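Local coordinates for protein 6-phospho-beta-d glycosidase (PDB 5FOO) that probably hydrolyses the beta-glycosidic bond of 6-phosphorylated beta-glucosides, as a member of glycoside hydrolase family 1, at residues Ser15-Glu20 with Ser76-Arg81; Gly21-Gln26 with Asp53-Ile58; His118-Pro123 with Val162-Met167. The protein carries 1 engineered substitution. All blocks are in the same frame, centred on the assembly; numbering follows the deposited sequence.

Interaction 1 (Ser15-Glu20 with Ser76-Arg81); sequences SGPQSE and SIQWTR. With JAZ (6-phosphocyclophellitol), chain G.
E20 OE1 accepts from both R81 and Q78. R81 NE stands 2.8 Å from E20 OE1 in a salt bridge, and the oxygen lies at the edge of the guanidinium, in its plane; R81 NH2 adds a weak bond to the same atom. Q78 NE2 comes tip to tip with the acid, 2.7 Å from E20 OE1, through a rather bent N-H...O. Neither main donor lies in the carboxylate plane: R81 NE is 47° above one face and Q78 NE2 67° out on the opposite face, so OE1 is gripped between two groups. The R81 chain is extended as far as CD, and chi3 (-64°) then turns NE out of that line. The other oxygen is held too, by Y99 OH of helix 93-108 and by a water 2.6 Å from E20 OE2 that also donates to S76 O.

The two segments leave neighbouring strands of the (beta/alpha)8 barrel, 9-13 and 72-76, at their C-terminal ends, where barrels of this kind carry their active sites. Here G16 N donates to S76 OG at 2.8 Å, nearly straight. Lacking a side chain, G16 allows Q78 CG and S76 O to close in on its CA. P17 and Q78 run past each other in opposite directions, with P17 CG 3.6 Å from Q78 OE1, an oxygen further bonded to K25 and N29.

S15, the N-cap of helix 16-19, forms a second shell to the ligand: its OG donates to Q18 OE1 at 2.8 Å, in the carbonyl plane on a lone pair, and takes a weak bond from Q18 N. The amide thus positioned receives 6-phosphocyclophellitol O16 on Q18 OE1 at 2.8 Å, while Q18 NE2 donates to O15 of the ligand at 3.0 Å.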
loop_
_atom_site.group_PDB
_atom_site.type_symbol
_atom_site.label_atom_id
_atom_site.label_comp_id
_atom_site.label_asym_id
_atom_site.label_seq_id
_atom_site.Cartn_x
_atom_site.Cartn_y
_atom_site.Cartn_z
ATOM N N SER A 15 -2.620 5.650 -5.926
ATOM C CA SER A 15 -1.208 5.874 -6.089
ATOM C C SER A 15 -0.965 6.661 -7.382
ATOM O O SER A 15 -1.828 6.719 -8.259
ATOM C CB SER A 15 -0.488 4.533 -6.118
ATOM O OG SER A 15 -0.762 3.846 -7.303
ATOM N N GLY A 16 0.179 7.313 -7.491
ATOM C CA GLY A 16 0.558 8.054 -8.717
ATOM C C GLY A 16 0.472 7.148 -9.981
ATOM O O GLY A 16 -0.151 7.517 -10.992
ATOM N N PRO A 17 1.091 5.965 -9.924
ATOM C CA PRO A 17 1.106 5.107 -11.106
ATOM C C PRO A 17 -0.286 4.611 -11.535
ATOM O O PRO A 17 -0.532 4.446 -12.725
ATOM C CB PRO A 17 2.017 3.948 -10.688
ATOM C CG PRO A 17 2.879 4.499 -9.608
ATOM C CD PRO A 17 1.977 5.455 -8.866
ATOM N N GLN A 18 -1.193 4.386 -10.595
ATOM C CA GLN A 18 -2.465 3.796 -10.908
ATOM C C GLN A 18 -3.483 4.845 -11.338
ATOM O O GLN A 18 -4.491 4.485 -11.928
ATOM C CB GLN A 18 -2.977 3.023 -9.734
ATOM C CG GLN A 18 -2.059 1.885 -9.360
ATOM C CD GLN A 18 -2.522 1.142 -8.146
ATOM O OE1 GLN A 18 -2.076 1.424 -7.014
ATOM N NE2 GLN A 18 -3.381 0.128 -8.362
ATOM N N SER A 19 -3.228 6.141 -11.059
ATOM C CA SER A 19 -4.192 7.154 -11.340
ATOM C C SER A 19 -3.729 8.176 -12.383
ATOM O O SER A 19 -4.555 8.671 -13.132
ATOM C CB SER A 19 -4.570 7.856 -10.021
ATOM O OG SER A 19 -3.422 8.494 -9.446
ATOM N N GLU A 20 -2.440 8.533 -12.398
ATOM C CA GLU A 20 -2.001 9.747 -13.108
ATOM C C GLU A 20 -2.043 9.668 -14.614
ATOM O O GLU A 20 -2.500 10.603 -15.282
ATOM C CB GLU A 20 -0.566 10.115 -12.738
ATOM C CG GLU A 20 -0.379 10.736 -11.351
ATOM C CD GLU A 20 1.076 10.859 -10.921
ATOM O OE1 GLU A 20 1.977 10.744 -11.822
ATOM O OE2 GLU A 20 1.334 11.128 -9.698
ATOM N N SER A 76 0.432 8.867 -4.091
ATOM C CA SER A 76 1.862 8.787 -4.035
ATOM C C SER A 76 2.467 9.747 -5.011
ATOM O O SER A 76 1.852 10.133 -6.008
ATOM C CB SER A 76 2.357 7.352 -4.271
ATOM O OG SER A 76 2.249 6.959 -5.636
ATOM N N ILE A 77 3.681 10.177 -4.660
ATOM C CA ILE A 77 4.563 10.947 -5.562
ATOM C C ILE A 77 5.472 9.914 -6.234
ATOM O O ILE A 77 6.097 9.065 -5.544
ATOM C CB ILE A 77 5.405 11.999 -4.783
ATOM C CG1 ILE A 77 4.523 13.097 -4.162
ATOM C CG2 ILE A 77 6.484 12.629 -5.649
ATOM C CD1 ILE A 77 5.263 14.063 -3.223
ATOM N N GLN A 78 5.533 10.005 -7.559
ATOM C CA GLN A 78 6.418 9.165 -8.410
ATOM C C GLN A 78 7.774 9.757 -8.524
ATOM O O GLN A 78 7.908 10.821 -9.060
ATOM C CB GLN A 78 5.855 8.977 -9.801
ATOM C CG GLN A 78 4.539 8.181 -9.794
ATOM C CD GLN A 78 4.156 7.661 -11.183
ATOM O OE1 GLN A 78 4.749 6.727 -11.686
ATOM N NE2 GLN A 78 3.145 8.268 -11.781
ATOM N N TRP A 79 8.771 9.029 -8.018
ATOM C CA TRP A 79 10.165 9.272 -8.253
ATOM C C TRP A 79 10.444 9.544 -9.750
ATOM O O TRP A 79 11.223 10.457 -10.109
ATOM C CB TRP A 79 10.893 8.008 -7.775
ATOM C CG TRP A 79 12.334 8.105 -7.534
ATOM C CD1 TRP A 79 13.162 9.141 -7.849
ATOM C CD2 TRP A 79 13.160 7.084 -6.917
ATOM N NE1 TRP A 79 14.459 8.837 -7.485
ATOM C CE2 TRP A 79 14.484 7.585 -6.901
ATOM C CE3 TRP A 79 12.901 5.788 -6.379
ATOM C CZ2 TRP A 79 15.544 6.848 -6.392
ATOM C CZ3 TRP A 79 13.943 5.074 -5.871
ATOM C CH2 TRP A 79 15.267 5.593 -5.894
ATOM N N THR A 80 9.789 8.765 -10.613
ATOM C CA THR A 80 9.960 8.873 -12.043
ATOM C C THR A 80 9.355 10.140 -12.651
ATOM O O THR A 80 9.715 10.469 -13.757
ATOM C CB THR A 80 9.337 7.659 -12.778
ATOM O OG1 THR A 80 7.938 7.505 -12.430
ATOM C CG2 THR A 80 10.125 6.416 -12.476
ATOM N N ARG A 81 8.476 10.854 -11.929
ATOM C CA ARG A 81 7.942 12.179 -12.376
ATOM C C ARG A 81 8.698 13.342 -11.754
ATOM O O ARG A 81 8.964 14.304 -12.425
ATOM C CB ARG A 81 6.446 12.316 -12.013
ATOM C CG ARG A 81 5.833 13.615 -12.464
ATOM C CD ARG A 81 4.370 13.681 -12.179
ATOM N NE ARG A 81 3.576 12.709 -12.898
ATOM C CZ ARG A 81 3.293 12.723 -14.189
ATOM N NH1 ARG A 81 3.740 13.651 -14.962
ATOM N NH2 ARG A 81 2.508 11.744 -14.718
HETATM C C2 JAZ G . -4.064 -2.450 -5.476
HETATM C C3 JAZ G . -3.298 -1.424 -4.613
HETATM C C4 JAZ G . -2.647 -2.108 -3.416
HETATM C C5 JAZ G . -3.657 -2.833 -2.537
HETATM C C6 JAZ G . -4.512 -3.765 -3.368
HETATM C C7 JAZ G . -5.131 -3.070 -4.581
HETATM C C8 JAZ G . -6.109 -3.971 -5.330
HETATM O O9 JAZ G . -5.366 -5.078 -5.832
HETATM P P10 JAZ G . -5.830 -5.767 -7.186
HETATM O O11 JAZ G . -4.805 -6.821 -7.414
HETATM O O12 JAZ G . -6.099 -4.769 -8.235
HETATM O O13 JAZ G . -7.146 -6.347 -6.904
HETATM O O14 JAZ G . -3.744 -4.915 -3.747
HETATM O O15 JAZ G . -4.735 -1.802 -6.562
HETATM O O16 JAZ G . -2.294 -0.875 -5.430
HETATM O O17 JAZ G . -1.921 -1.161 -2.652
HETATM O O HOH W 1 -0.268 11.125 -7.680
#

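Interaction 2 (Gly21-Gln26 with Asp53-Ile58); sequences GRFAKQ and DAYHQI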
loop_
_atom_site.group_PDB
_atom_site.type_symbol
_atom_site.label_atom_id
_atom_site.label_comp_id
_atom_site.label_asym_id
_atom_site.label_seq_id
_atom_site.Cartn_x
_atom_site.Cartn_y
_atom_site.Cartn_z
ATOM N N GLY A 21 -1.531 8.559 -15.146
ATOM C CA GLY A 21 -1.128 8.517 -16.565
ATOM C C GLY A 21 0.322 8.961 -16.679
ATOM O O GLY A 21 0.869 9.530 -15.737
ATOM N N ARG A 22 0.948 8.666 -17.816
ATOM C CA ARG A 22 2.342 9.018 -18.066
ATOM C C ARG A 22 2.511 10.381 -18.725
ATOM O O ARG A 22 3.612 10.752 -19.066
ATOM C CB ARG A 22 2.987 7.955 -18.909
ATOM C CG ARG A 22 3.136 6.639 -18.128
ATOM C CD ARG A 22 3.919 5.593 -18.971
ATOM N NE ARG A 22 5.221 6.079 -19.422
ATOM C CZ ARG A 22 6.014 5.517 -20.347
ATOM N NH1 ARG A 22 5.715 4.370 -20.993
ATOM N NH2 ARG A 22 7.137 6.125 -20.659
ATOM N N PHE A 23 1.424 11.139 -18.833
ATOM C CA PHE A 23 1.447 12.454 -19.405
ATOM C C PHE A 23 2.538 13.234 -18.752
ATOM O O PHE A 23 2.529 13.273 -17.554
ATOM C CB PHE A 23 0.146 13.170 -19.133
ATOM C CG PHE A 23 -1.044 12.464 -19.690
ATOM C CD1 PHE A 23 -1.354 12.569 -21.020
ATOM C CD2 PHE A 23 -1.882 11.701 -18.848
ATOM C CE1 PHE A 23 -2.471 11.916 -21.532
ATOM C CE2 PHE A 23 -2.996 11.070 -19.360
ATOM C CZ PHE A 23 -3.285 11.183 -20.694
ATOM N N ALA A 24 3.443 13.828 -19.564
ATOM C CA ALA A 24 4.620 14.617 -19.124
ATOM C C ALA A 24 5.555 13.991 -18.068
ATOM O O ALA A 24 6.176 14.719 -17.286
ATOM C CB ALA A 24 4.195 15.990 -18.659
ATOM N N LYS A 25 5.667 12.668 -18.049
ATOM C CA LYS A 25 6.438 12.014 -17.032
ATOM C C LYS A 25 7.732 11.633 -17.648
ATOM O O LYS A 25 7.746 10.857 -18.596
ATOM C CB LYS A 25 5.704 10.794 -16.412
ATOM C CG LYS A 25 6.264 10.368 -15.061
ATOM C CD LYS A 25 5.460 9.254 -14.394
ATOM C CE LYS A 25 5.731 7.924 -15.087
ATOM N NZ LYS A 25 5.098 6.725 -14.483
ATOM N N GLN A 26 8.824 12.099 -17.062
ATOM C CA GLN A 26 10.123 12.006 -17.699
ATOM C C GLN A 26 10.626 10.568 -17.814
ATOM O O GLN A 26 11.305 10.225 -18.788
ATOM C CB GLN A 26 11.124 12.880 -16.942
ATOM C CG GLN A 26 12.513 12.902 -17.524
ATOM C CD GLN A 26 13.477 13.870 -16.819
ATOM O OE1 GLN A 26 13.125 14.757 -16.051
ATOM N NE2 GLN A 26 14.718 13.690 -17.110
ATOM N N ASP A 53 -6.249 9.344 -15.713
ATOM C CA ASP A 53 -6.168 10.725 -16.184
ATOM C C ASP A 53 -6.100 11.767 -15.027
ATOM O O ASP A 53 -6.491 12.942 -15.194
ATOM C CB ASP A 53 -7.354 11.043 -17.146
ATOM C CG ASP A 53 -7.166 12.344 -17.936
ATOM O OD1 ASP A 53 -5.960 12.609 -18.268
ATOM O OD2 ASP A 53 -8.225 13.075 -18.208
ATOM N N ALA A 54 -5.586 11.346 -13.877
ATOM C CA ALA A 54 -5.396 12.280 -12.761
ATOM C C ALA A 54 -4.372 13.391 -13.075
ATOM O O ALA A 54 -4.454 14.495 -12.496
ATOM C CB ALA A 54 -5.037 11.542 -11.488
ATOM N N TYR A 55 -3.430 13.147 -13.987
ATOM C CA TYR A 55 -2.588 14.227 -14.436
ATOM C C TYR A 55 -3.427 15.500 -14.795
ATOM O O TYR A 55 -3.077 16.642 -14.394
ATOM C CB TYR A 55 -1.629 13.836 -15.566
ATOM C CG TYR A 55 -0.725 14.995 -15.964
ATOM C CD1 TYR A 55 0.430 15.269 -15.256
ATOM C CD2 TYR A 55 -1.066 15.863 -17.020
ATOM C CE1 TYR A 55 1.215 16.373 -15.564
ATOM C CE2 TYR A 55 -0.248 16.936 -17.360
ATOM C CZ TYR A 55 0.887 17.189 -16.614
ATOM O OH TYR A 55 1.743 18.266 -16.915
ATOM N N HIS A 56 -4.547 15.284 -15.508
ATOM C CA HIS A 56 -5.414 16.353 -15.926
ATOM C C HIS A 56 -6.533 16.630 -14.931
ATOM O O HIS A 56 -6.860 17.778 -14.699
ATOM C CB HIS A 56 -5.983 16.041 -17.299
ATOM C CG HIS A 56 -4.951 15.941 -18.382
ATOM N ND1 HIS A 56 -4.649 14.756 -19.017
ATOM C CD2 HIS A 56 -4.216 16.892 -19.001
ATOM C CE1 HIS A 56 -3.742 14.985 -19.954
ATOM N NE2 HIS A 56 -3.457 16.270 -19.963
ATOM N N GLN A 57 -7.089 15.613 -14.305
ATOM C CA GLN A 57 -8.325 15.759 -13.533
ATOM C C GLN A 57 -8.210 15.811 -12.008
ATOM O O GLN A 57 -9.218 15.778 -11.335
ATOM C CB GLN A 57 -9.263 14.597 -13.910
ATOM C CG GLN A 57 -9.705 14.659 -15.372
ATOM C CD GLN A 57 -10.938 13.788 -15.623
ATOM O OE1 GLN A 57 -11.952 13.941 -14.946
ATOM N NE2 GLN A 57 -10.837 12.840 -16.541
ATOM N N ILE A 58 -7.016 15.879 -11.449
ATOM C CA ILE A 58 -6.877 15.900 -10.011
ATOM C C ILE A 58 -7.709 16.992 -9.346
ATOM O O ILE A 58 -8.394 16.727 -8.320
ATOM C CB ILE A 58 -5.373 15.874 -9.545
ATOM C CG1 ILE A 58 -5.296 15.575 -8.046
ATOM C CG2 ILE A 58 -4.691 17.176 -9.896
ATOM C CD1 ILE A 58 -5.869 14.251 -7.634
#
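H56 points one carbon of its imidazole, CE1, into the centre of the F23 ring, 3.5 Å above the plane. With centroids 4.5 Å apart and planes at 66°, the pair is an edge-to-face stack, histidine edge on phenyl face. The imidazole's rotation is fixed by D53: H56 ND1 donates to D53 OD1 at 2.6 Å, within the ring plane and on the syn lone pair of the carboxylate. That same oxygen sits 3.5 Å from F23 CE2, while D53 OD2 is taken by Q57 NE2.

The contact joins the loop that follows helix 16-19 to the first turn of helix 54-67, the barrel helix connecting strands 9-13 and 72-76; D53 is its N-cap residue. In the loop, a type II turn from R22 to K25 places F23 and A24 at its corner, where both reach the helix.

Y55 takes the rest of the contact. CG anti to the backbone N (chi1 -178°) puts its ring beside F23, where F23 CB lies 3.6 Å from Y55 CD2. F23 O, which accepts from R81 NH1, stands over one face of the phenol, offset toward the rim. A24 CB is 3.8 Å from Y55 OH, a hydroxyl bonded to D94 of helix 93-108.

Interaction 3 (His118-Pro123 with Val162-Met167); sequences HHFDLP and VHNEPM. With JAZ (6-phosphocyclophellitol), chain G.
The backbones run side by side, with CA of H118 4.8 Å from CA of H163, and are tied by N164 N donating to H118 O at 2.9 Å; a water accepting from F120 N and donating to N164 O, and weakly to H118 O, adds a second bridge.

H118 and H163 meet rim to rim, planes at 78°, and their ND1 atoms share a hydrogen bond of 3.0 Å. H163 NE2 is bonded in turn to L196 O, so this buried ring is held at both nitrogens. The next pair stacks instead: the amide of N164 lies almost parallel to the H119 imidazole (12°), with N164 CB in a CH-pi contact 3.8 Å from the ring centroid and N164 ND2 over the same ring, nearer its rim. A chi1 of 177° sets N164 CG anti to the backbone N, over the H119 ring near CE1. F120 backs this arrangement, with H119 CD2 over the centre of its phenyl face and E165 OE1 at its edge.

The polar ends converge on 6-phosphocyclophellitol. H119 NE2 donates to ligand O16 at 3.0 Å. N164 ND2 bonds E165 OE1 at 3.0 Å and reaches O17 weakly, while O17 itself donates to E165 OE1 at 3.1 Å. N224 and Y299 hold E165 OE2. Asn-Glu-Pro beyond barrel strand 159-161 is a signature motif of family 1, whose glutamate is the acid/base catalyst; E165 probably has that role here.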
loop_
_atom_site.group_PDB
_atom_site.type_symbol
_atom_site.label_atom_id
_atom_site.label_comp_id
_atom_site.label_asym_id
_atom_site.label_seq_id
_atom_site.Cartn_x
_atom_site.Cartn_y
_atom_site.Cartn_z
ATOM N N HIS A 118 6.492 5.698 -2.393
ATOM C CA HIS A 118 6.869 4.547 -3.243
ATOM C C HIS A 118 5.721 3.600 -3.254
ATOM O O HIS A 118 5.335 3.083 -2.208
ATOM C CB HIS A 118 8.131 3.898 -2.696
ATOM C CG HIS A 118 8.504 2.605 -3.330
ATOM N ND1 HIS A 118 8.934 1.509 -2.610
ATOM C CD2 HIS A 118 8.535 2.222 -4.627
ATOM C CE1 HIS A 118 9.159 0.493 -3.422
ATOM N NE2 HIS A 118 8.912 0.898 -4.648
ATOM N N HIS A 119 5.155 3.365 -4.438
ATOM C CA HIS A 119 4.090 2.374 -4.586
ATOM C C HIS A 119 4.403 1.541 -5.853
ATOM O O HIS A 119 3.876 1.808 -6.957
ATOM C CB HIS A 119 2.707 3.104 -4.679
ATOM C CG HIS A 119 1.544 2.215 -4.447
ATOM N ND1 HIS A 119 0.455 2.588 -3.693
ATOM C CD2 HIS A 119 1.310 0.939 -4.841
ATOM C CE1 HIS A 119 -0.410 1.594 -3.637
ATOM N NE2 HIS A 119 0.082 0.579 -4.336
ATOM N N PHE A 120 5.317 0.581 -5.664
ATOM C CA PHE A 120 5.754 -0.382 -6.667
ATOM C C PHE A 120 6.357 0.273 -7.905
ATOM O O PHE A 120 6.252 -0.290 -9.027
ATOM C CB PHE A 120 4.552 -1.259 -7.135
ATOM C CG PHE A 120 3.690 -1.840 -6.027
ATOM C CD1 PHE A 120 4.107 -1.977 -4.712
ATOM C CD2 PHE A 120 2.421 -2.297 -6.355
ATOM C CE1 PHE A 120 3.260 -2.540 -3.724
ATOM C CE2 PHE A 120 1.573 -2.860 -5.402
ATOM C CZ PHE A 120 2.001 -2.995 -4.081
ATOM N N ASP A 121 6.969 1.457 -7.737
ATOM C CA ASP A 121 7.365 2.257 -8.869
ATOM C C ASP A 121 8.783 2.749 -8.894
ATOM O O ASP A 121 9.038 3.874 -9.311
ATOM C CB ASP A 121 6.370 3.421 -9.093
ATOM C CG ASP A 121 6.388 4.456 -7.946
ATOM O OD1 ASP A 121 6.756 4.081 -6.802
ATOM O OD2 ASP A 121 6.048 5.639 -8.209
ATOM N N LEU A 122 9.710 1.877 -8.556
ATOM C CA LEU A 122 11.118 2.105 -8.819
ATOM C C LEU A 122 11.334 2.520 -10.282
ATOM O O LEU A 122 10.774 1.908 -11.213
ATOM C CB LEU A 122 11.916 0.835 -8.473
ATOM C CG LEU A 122 13.412 0.945 -8.668
ATOM C CD1 LEU A 122 14.078 1.541 -7.439
ATOM C CD2 LEU A 122 14.024 -0.407 -9.007
ATOM N N PRO A 123 12.170 3.523 -10.535
ATOM C CA PRO A 123 12.616 3.776 -11.933
ATOM C C PRO A 123 13.355 2.589 -12.577
ATOM O O PRO A 123 14.348 2.053 -12.017
ATOM C CB PRO A 123 13.601 4.926 -11.800
ATOM C CG PRO A 123 13.336 5.553 -10.499
ATOM C CD PRO A 123 12.848 4.418 -9.586
ATOM N N VAL A 162 6.534 6.204 3.739
ATOM C CA VAL A 162 7.723 5.948 2.949
ATOM C C VAL A 162 7.429 4.915 1.815
ATOM O O VAL A 162 7.800 5.155 0.680
ATOM C CB VAL A 162 8.940 5.483 3.792
ATOM C CG1 VAL A 162 10.149 5.256 2.857
ATOM C CG2 VAL A 162 9.357 6.538 4.825
ATOM N N HIS A 163 6.783 3.794 2.149
ATOM C CA HIS A 163 6.405 2.792 1.168
ATOM C C HIS A 163 4.950 2.383 1.365
ATOM O O HIS A 163 4.396 2.448 2.477
ATOM C CB HIS A 163 7.190 1.491 1.367
ATOM C CG HIS A 163 8.683 1.622 1.420
ATOM N ND1 HIS A 163 9.434 1.922 0.324
ATOM C CD2 HIS A 163 9.554 1.385 2.407
ATOM C CE1 HIS A 163 10.714 1.912 0.630
ATOM N NE2 HIS A 163 10.812 1.602 1.900
ATOM N N ASN A 164 4.349 1.902 0.280
ATOM C CA ASN A 164 3.219 1.023 0.361
ATOM C C ASN A 164 3.684 -0.425 0.247
ATOM O O ASN A 164 4.289 -0.808 -0.763
ATOM C CB ASN A 164 2.257 1.316 -0.779
ATOM C CG ASN A 164 1.081 0.367 -0.783
ATOM O OD1 ASN A 164 0.097 0.572 -0.067
ATOM N ND2 ASN A 164 1.182 -0.682 -1.579
ATOM N N GLU A 165 3.402 -1.201 1.263
ATOM C CA GLU A 165 3.602 -2.658 1.281
ATOM C C GLU A 165 4.917 -3.128 0.680
ATOM O O GLU A 165 4.959 -3.776 -0.400
ATOM C CB GLU A 165 2.432 -3.386 0.631
ATOM C CG GLU A 165 1.086 -3.133 1.242
ATOM C CD GLU A 165 -0.087 -3.594 0.302
ATOM O OE1 GLU A 165 -0.284 -3.163 -0.927
ATOM O OE2 GLU A 165 -0.858 -4.385 0.840
ATOM N N PRO A 166 6.001 -2.801 1.375
ATOM C CA PRO A 166 7.256 -3.208 0.904
ATOM C C PRO A 166 7.423 -4.719 0.758
ATOM O O PRO A 166 8.136 -5.137 -0.179
ATOM C CB PRO A 166 8.223 -2.585 1.886
ATOM C CG PRO A 166 7.473 -2.480 3.135
ATOM C CD PRO A 166 6.118 -2.061 2.636
ATOM N N MET A 167 6.733 -5.531 1.554
ATOM C CA MET A 167 6.840 -7.014 1.341
ATOM C C MET A 167 6.200 -7.462 0.023
ATOM O O MET A 167 6.542 -8.491 -0.503
ATOM C CB MET A 167 6.225 -7.817 2.513
ATOM C CG MET A 167 6.432 -9.371 2.399
ATOM S SD MET A 167 8.182 -9.749 2.246
ATOM C CE MET A 167 8.618 -9.791 3.951
HETATM C C2 JAZ G . -4.064 -2.450 -5.476
HETATM C C3 JAZ G . -3.298 -1.424 -4.613
HETATM C C4 JAZ G . -2.647 -2.108 -3.416
HETATM C C5 JAZ G . -3.657 -2.833 -2.537
HETATM C C6 JAZ G . -4.512 -3.765 -3.368
HETATM C C7 JAZ G . -5.131 -3.070 -4.581
HETATM C C8 JAZ G . -6.109 -3.971 -5.330
HETATM O O9 JAZ G . -5.366 -5.078 -5.832
HETATM P P10 JAZ G . -5.830 -5.767 -7.186
HETATM O O11 JAZ G . -4.805 -6.821 -7.414
HETATM O O12 JAZ G . -6.099 -4.769 -8.235
HETATM O O13 JAZ G . -7.146 -6.347 -6.904
HETATM O O14 JAZ G . -3.744 -4.915 -3.747
HETATM O O15 JAZ G . -4.735 -1.802 -6.562
HETATM O O16 JAZ G . -2.294 -0.875 -5.430
HETATM O O17 JAZ G . -1.921 -1.161 -2.652
HETATM O O HOH W 2 5.903 0.073 -2.744
#

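Interactions 1 and 3 are buried and lie at the C-terminal ends of barrel strands, both touching the ligand: Q18 from interaction 1, H119, N164 and E165 from interaction 3. They abut directly, S15 CB lying 3.2 Å from H119 ND1. Interaction 2 is a surface contact, nested along the chain inside the loop that interaction 1 closes and linked to it by probable bonds, Q78 OE1 to K25 NZ and R81 NH1 to F23 O; it does not touch interaction 3. Chemistry follows place: a salt bridge and hydrogen bonds from amide and backbone N-H groups in interaction 1, a histidine pair, an amide stacked on an imidazole and ligand-directed polar groups in interaction 3, aromatic and apolar packing at the helix start in interaction 2.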